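Local coordinates for protein putative phosphatase/phosphodiesterase MPN_349 (Mycoplasma pneumoniae M129, PDB 1T71) that probably acts as an iron-dependent phosphatase or phosphodiesterase of the YmdB-like family, possibly hydrolysing 2',3'-cyclic nucleotides, at residues 43-46 / 50-53; 71-76 / 82-87. All blocks are in the same frame, centred on the assembly; numbering follows the deposited sequence.

Contact 1: residues 43-46 / 50-53. With FE (Fe (III) ion), chain B; FE (Fe (III) ion), chain C.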
loop_
_atom_site.group_PDB
_atom_site.type_symbol
_atom_site.label_atom_id
_atom_site.label_comp_id
_atom_site.label_asym_id
_atom_site.label_seq_id
_atom_site.Cartn_x
_atom_site.Cartn_y
_atom_site.Cartn_z
ATOM N N GLU A 43 1.732 -1.177 -6.056
ATOM C CA GLU A 43 3.104 -1.396 -6.502
ATOM C C GLU A 43 3.474 -2.765 -7.078
ATOM O O GLU A 43 4.513 -2.886 -7.725
ATOM C CB GLU A 43 4.081 -1.060 -5.373
ATOM C CG GLU A 43 4.304 -2.189 -4.393
ATOM C CD GLU A 43 5.760 -2.328 -4.014
ATOM O OE1 GLU A 43 6.092 -3.316 -3.337
ATOM O OE2 GLU A 43 6.574 -1.453 -4.396
ATOM N N ASN A 44 2.658 -3.792 -6.837
ATOM C CA ASN A 44 2.941 -5.140 -7.351
ATOM C C ASN A 44 1.872 -5.631 -8.331
ATOM O O ASN A 44 1.833 -6.809 -8.677
ATOM C CB ASN A 44 3.018 -6.140 -6.192
ATOM C CG ASN A 44 4.211 -5.899 -5.280
ATOM O OD1 ASN A 44 5.350 -6.191 -5.641
ATOM N ND2 ASN A 44 3.953 -5.361 -4.100
ATOM N N THR A 45 1.008 -4.728 -8.780
ATOM C CA THR A 45 -0.083 -5.098 -9.665
ATOM C C THR A 45 0.233 -5.923 -10.913
ATOM O O THR A 45 -0.315 -7.012 -11.086
ATOM C CB THR A 45 -0.879 -3.850 -10.095
ATOM O OG1 THR A 45 -1.377 -3.174 -8.932
ATOM C CG2 THR A 45 -2.055 -4.254 -10.978
ATOM N N THR A 46 1.107 -5.415 -11.777
ATOM C CA THR A 46 1.443 -6.092 -13.030
ATOM C C THR A 46 2.604 -7.091 -12.932
ATOM O O THR A 46 3.768 -6.706 -12.799
ATOM C CB THR A 46 1.750 -5.038 -14.101
ATOM O OG1 THR A 46 0.643 -4.128 -14.181
ATOM C CG2 THR A 46 1.983 -5.691 -15.465
ATOM N N GLY A 50 5.150 -3.182 -10.425
ATOM C CA GLY A 50 4.703 -2.039 -11.196
ATOM C C GLY A 50 3.253 -2.093 -11.626
ATOM O O GLY A 50 2.513 -3.017 -11.267
ATOM N N LEU A 51 2.856 -1.106 -12.423
ATOM C CA LEU A 51 1.475 -1.004 -12.881
ATOM C C LEU A 51 1.369 -0.586 -14.348
ATOM O O LEU A 51 1.850 0.483 -14.732
ATOM C CB LEU A 51 0.742 0.012 -11.998
ATOM C CG LEU A 51 -0.727 0.361 -12.237
ATOM C CD1 LEU A 51 -1.614 -0.852 -11.978
ATOM C CD2 LEU A 51 -1.107 1.516 -11.315
ATOM N N SER A 52 0.741 -1.431 -15.163
ATOM C CA SER A 52 0.548 -1.137 -16.582
ATOM C C SER A 52 -0.655 -0.202 -16.707
ATOM O O SER A 52 -1.439 -0.075 -15.766
ATOM C CB SER A 52 0.267 -2.428 -17.365
ATOM O OG SER A 52 -0.987 -2.985 -16.989
ATOM N N LEU A 53 -0.804 0.446 -17.860
ATOM C CA LEU A 53 -1.935 1.351 -18.077
ATOM C C LEU A 53 -3.197 0.507 -18.023
ATOM O O LEU A 53 -4.199 0.892 -17.421
ATOM C CB LEU A 53 -1.843 2.011 -19.456
ATOM C CG LEU A 53 -2.506 3.375 -19.691
ATOM C CD1 LEU A 53 -3.134 3.359 -21.077
ATOM C CD2 LEU A 53 -3.552 3.693 -18.636
HETATM FE FE FE B . 4.985 -4.883 -2.311
HETATM FE FE FE C . 7.604 -3.202 -1.708
#
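Thr46 OG1 has two partners: Ser52 N donates to it across the contact at 2.9 Å, and His55 ND1 of the following helix is also hydrogen-bonded to it. With chi1 at -54°, OG1 stands beside its own backbone N. That backbone N makes a separate, nearly straight bond (174°) to Gly50 O, 2.8 Å away. The N-H of Gly50 in turn bonds to Glu43 O. Gly50 has a positive phi, a backbone shape that favours glycine. Apolar contact comes mainly from Leu51 CD1, which rests against Thr45 CG2 at 3.6 Å.

The return is a worked example of a metal ligand, Glu43, whose backbone carbonyl is bonded within its own loop. Glu43 CB points away from 50-53, and its OE1 bridges both irons at 2.2 Å from each, while OE2 probably accepts from His72 N. Asn44 binds the chain B iron through its side-chain amide, modelled with ND2 at 2.1 Å from the metal, which Asp12 also binds. The loop joins strand 37-41 to helix 53-62; Ser52 is the N-cap of that helix, its OG bonded to His55 N, and Leu51 packs on Val83 of helix 80-83.

Contact 2: residues 71-76 / 82-87. With FE (Fe (III) ion), chain C.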
loop_
_atom_site.group_PDB
_atom_site.type_symbol
_atom_site.label_atom_id
_atom_site.label_comp_id
_atom_site.label_asym_id
_atom_site.label_seq_id
_atom_site.Cartn_x
_atom_site.Cartn_y
_atom_site.Cartn_z
ATOM N N ASN A 71 8.594 0.553 -3.892
ATOM C CA ASN A 71 9.895 0.373 -4.517
ATOM C C ASN A 71 9.854 -0.131 -5.951
ATOM O O ASN A 71 10.811 0.052 -6.690
ATOM C CB ASN A 71 10.786 -0.527 -3.649
ATOM C CG ASN A 71 10.112 -1.822 -3.259
ATOM O OD1 ASN A 71 9.028 -1.820 -2.682
ATOM N ND2 ASN A 71 10.760 -2.940 -3.564
ATOM N N HIS A 72 8.747 -0.740 -6.358
ATOM C CA HIS A 72 8.628 -1.238 -7.721
ATOM C C HIS A 72 7.779 -0.316 -8.587
ATOM O O HIS A 72 7.247 -0.722 -9.617
ATOM C CB HIS A 72 8.039 -2.646 -7.709
ATOM C CG HIS A 72 9.015 -3.692 -7.272
ATOM N ND1 HIS A 72 8.758 -4.572 -6.241
ATOM C CD2 HIS A 72 10.254 -3.995 -7.728
ATOM C CE1 HIS A 72 9.799 -5.371 -6.081
ATOM N NE2 HIS A 72 10.719 -5.042 -6.971
ATOM N N THR A 73 7.669 0.937 -8.160
ATOM C CA THR A 73 6.887 1.935 -8.879
ATOM C C THR A 73 7.213 2.058 -10.378
ATOM O O THR A 73 6.320 2.205 -11.210
ATOM C CB THR A 73 7.078 3.353 -8.253
ATOM O OG1 THR A 73 6.614 3.361 -6.891
ATOM C CG2 THR A 73 6.313 4.406 -9.065
ATOM N N TRP A 74 8.490 1.974 -10.722
ATOM C CA TRP A 74 8.911 2.189 -12.102
ATOM C C TRP A 74 9.243 0.977 -12.961
ATOM O O TRP A 74 9.891 1.116 -14.002
ATOM C CB TRP A 74 10.104 3.148 -12.079
ATOM C CG TRP A 74 9.854 4.331 -11.176
ATOM C CD1 TRP A 74 9.292 5.530 -11.524
ATOM C CD2 TRP A 74 10.073 4.388 -9.758
ATOM N NE1 TRP A 74 9.144 6.324 -10.411
ATOM C CE2 TRP A 74 9.610 5.648 -9.314
ATOM C CE3 TRP A 74 10.608 3.494 -8.819
ATOM C CZ2 TRP A 74 9.668 6.038 -7.970
ATOM C CZ3 TRP A 74 10.667 3.881 -7.482
ATOM C CH2 TRP A 74 10.197 5.144 -7.072
ATOM N N PHE A 75 8.780 -0.201 -12.570
ATOM C CA PHE A 75 9.113 -1.380 -13.347
ATOM C C PHE A 75 8.443 -1.544 -14.714
ATOM O O PHE A 75 9.075 -2.048 -15.640
ATOM C CB PHE A 75 8.910 -2.640 -12.511
ATOM C CG PHE A 75 9.625 -3.830 -13.063
ATOM C CD1 PHE A 75 8.951 -4.766 -13.838
ATOM C CD2 PHE A 75 10.991 -3.988 -12.850
ATOM C CE1 PHE A 75 9.629 -5.846 -14.389
ATOM C CE2 PHE A 75 11.677 -5.064 -13.397
ATOM C CZ PHE A 75 10.996 -5.993 -14.170
ATOM N N GLN A 76 7.184 -1.136 -14.857
ATOM C CA GLN A 76 6.513 -1.259 -16.149
ATOM C C GLN A 76 6.861 -0.048 -17.027
ATOM O O GLN A 76 6.071 0.893 -17.166
ATOM C CB GLN A 76 4.997 -1.382 -15.947
ATOM C CG GLN A 76 4.592 -2.622 -15.133
ATOM C CD GLN A 76 4.999 -3.936 -15.795
ATOM O OE1 GLN A 76 5.241 -4.946 -15.118
ATOM N NE2 GLN A 76 5.060 -3.933 -17.118
ATOM N N VAL A 82 2.897 7.649 -18.777
ATOM C CA VAL A 82 1.463 7.877 -18.699
ATOM C C VAL A 82 0.824 7.462 -17.371
ATOM O O VAL A 82 -0.011 8.186 -16.834
ATOM C CB VAL A 82 0.735 7.157 -19.857
ATOM C CG1 VAL A 82 -0.775 7.232 -19.660
ATOM C CG2 VAL A 82 1.122 7.809 -21.190
ATOM N N VAL A 83 1.209 6.312 -16.835
ATOM C CA VAL A 83 0.617 5.845 -15.581
ATOM C C VAL A 83 0.960 6.681 -14.349
ATOM O O VAL A 83 0.070 7.216 -13.679
ATOM C CB VAL A 83 0.995 4.368 -15.303
ATOM C CG1 VAL A 83 0.452 3.923 -13.945
ATOM C CG2 VAL A 83 0.426 3.478 -16.400
ATOM N N ILE A 84 2.242 6.804 -14.040
ATOM C CA ILE A 84 2.617 7.559 -12.856
ATOM C C ILE A 84 2.342 9.066 -12.961
ATOM O O ILE A 84 2.455 9.802 -11.981
ATOM C CB ILE A 84 4.083 7.213 -12.435
ATOM C CG1 ILE A 84 4.682 8.301 -11.554
ATOM C CG2 ILE A 84 4.912 6.919 -13.638
ATOM C CD1 ILE A 84 6.033 7.912 -10.989
ATOM N N ASN A 85 1.934 9.516 -14.145
ATOM C CA ASN A 85 1.582 10.920 -14.336
ATOM C C ASN A 85 0.086 11.096 -14.054
ATOM O O ASN A 85 -0.426 12.213 -14.074
ATOM C CB ASN A 85 1.894 11.370 -15.767
ATOM C CG ASN A 85 3.120 12.262 -15.846
ATOM O OD1 ASN A 85 3.772 12.349 -16.889
ATOM N ND2 ASN A 85 3.436 12.937 -14.745
ATOM N N LYS A 86 -0.612 9.991 -13.793
ATOM C CA LYS A 86 -2.043 10.052 -13.505
ATOM C C LYS A 86 -2.293 10.903 -12.264
ATOM O O LYS A 86 -1.622 10.749 -11.245
ATOM C CB LYS A 86 -2.622 8.647 -13.307
ATOM C CG LYS A 86 -2.693 7.823 -14.588
ATOM C CD LYS A 86 -3.619 8.444 -15.647
ATOM C CE LYS A 86 -3.768 7.520 -16.852
ATOM N NZ LYS A 86 -4.702 8.016 -17.898
ATOM N N LYS A 87 -3.279 11.787 -12.359
ATOM C CA LYS A 87 -3.630 12.712 -11.283
ATOM C C LYS A 87 -4.018 12.108 -9.931
ATOM O O LYS A 87 -3.846 12.752 -8.899
ATOM C CB LYS A 87 -4.757 13.647 -11.753
ATOM C CG LYS A 87 -5.100 13.528 -13.242
ATOM C CD LYS A 87 -5.774 12.184 -13.559
ATOM C CE LYS A 87 -5.740 11.867 -15.043
ATOM N NZ LYS A 87 -4.347 11.803 -15.543
HETATM FE FE FE C . 7.604 -3.202 -1.708
#
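Ile84 touches the 71-76 loop with a single methyl, CD1, which meets both Trp74 and Thr73. Its CB points toward that loop, and the almost fully extended chain (chi1 159°, chi2 173°) carries CD1 to the two side chains. Against the indole the methyl arrives obliquely, nearest NE1 at 3.5 Å and a little farther from CD1 of the ring. Against Thr73 the two side chains cross at about a right angle, Thr73 CG2 and the Ile84 CD1 methyl being 4.0 Å apart.

On the loop side, Thr73 CB sits 3.4 Å above the Trp74 ring plane, over its centre, and both side chains meet the same methyl. Thr73 OG1, beside its own backbone N, donates to Gly70 O. Trp74 NE1 is buried without a polar partner, so the isoleucine methyl lies against an N-H that would ordinarily seek an acceptor. Beyond the contact the indole stacks with Phe101 and meets Phe99 edge-to-face.

At the start of the segment, Asn71 OD1 binds the chain C iron at 2.2 Å, joined there by Glu43 and His183. Gly70, Asn71 and His72 match the GNH signature of calcineurin-like phosphoesterases, in which His72 is the probable proton donor. The 71-76 loop, with a type I turn from His72 to Phe75, follows strand 66-68. Ile84 comes from the type I turn Val83 to Lys86, which overlaps the short helix 80-83; Val83 packs on Leu53 of helix 53-62.

Both contacts are buried, yet their chemistry differs. Contact 1 is polar, a loop folded back on itself by backbone and hydroxyl bonds; contact 2 has no hydrogen bond between its segments and consists of the packing of one methyl. Contact 1 also buries the greater area, 265 against 92 Å². They follow one another along the chain, each involving a loop after a strand of the same mixed sheet, 37-41 and 66-68, and their centres lie about 8 Å apart. The chain C iron is common to both, and the probable carboxylate bond to the 71-76 backbone ties the two metal-bearing loops directly. Together they illustrate ligands supplied from successive strand-end loops.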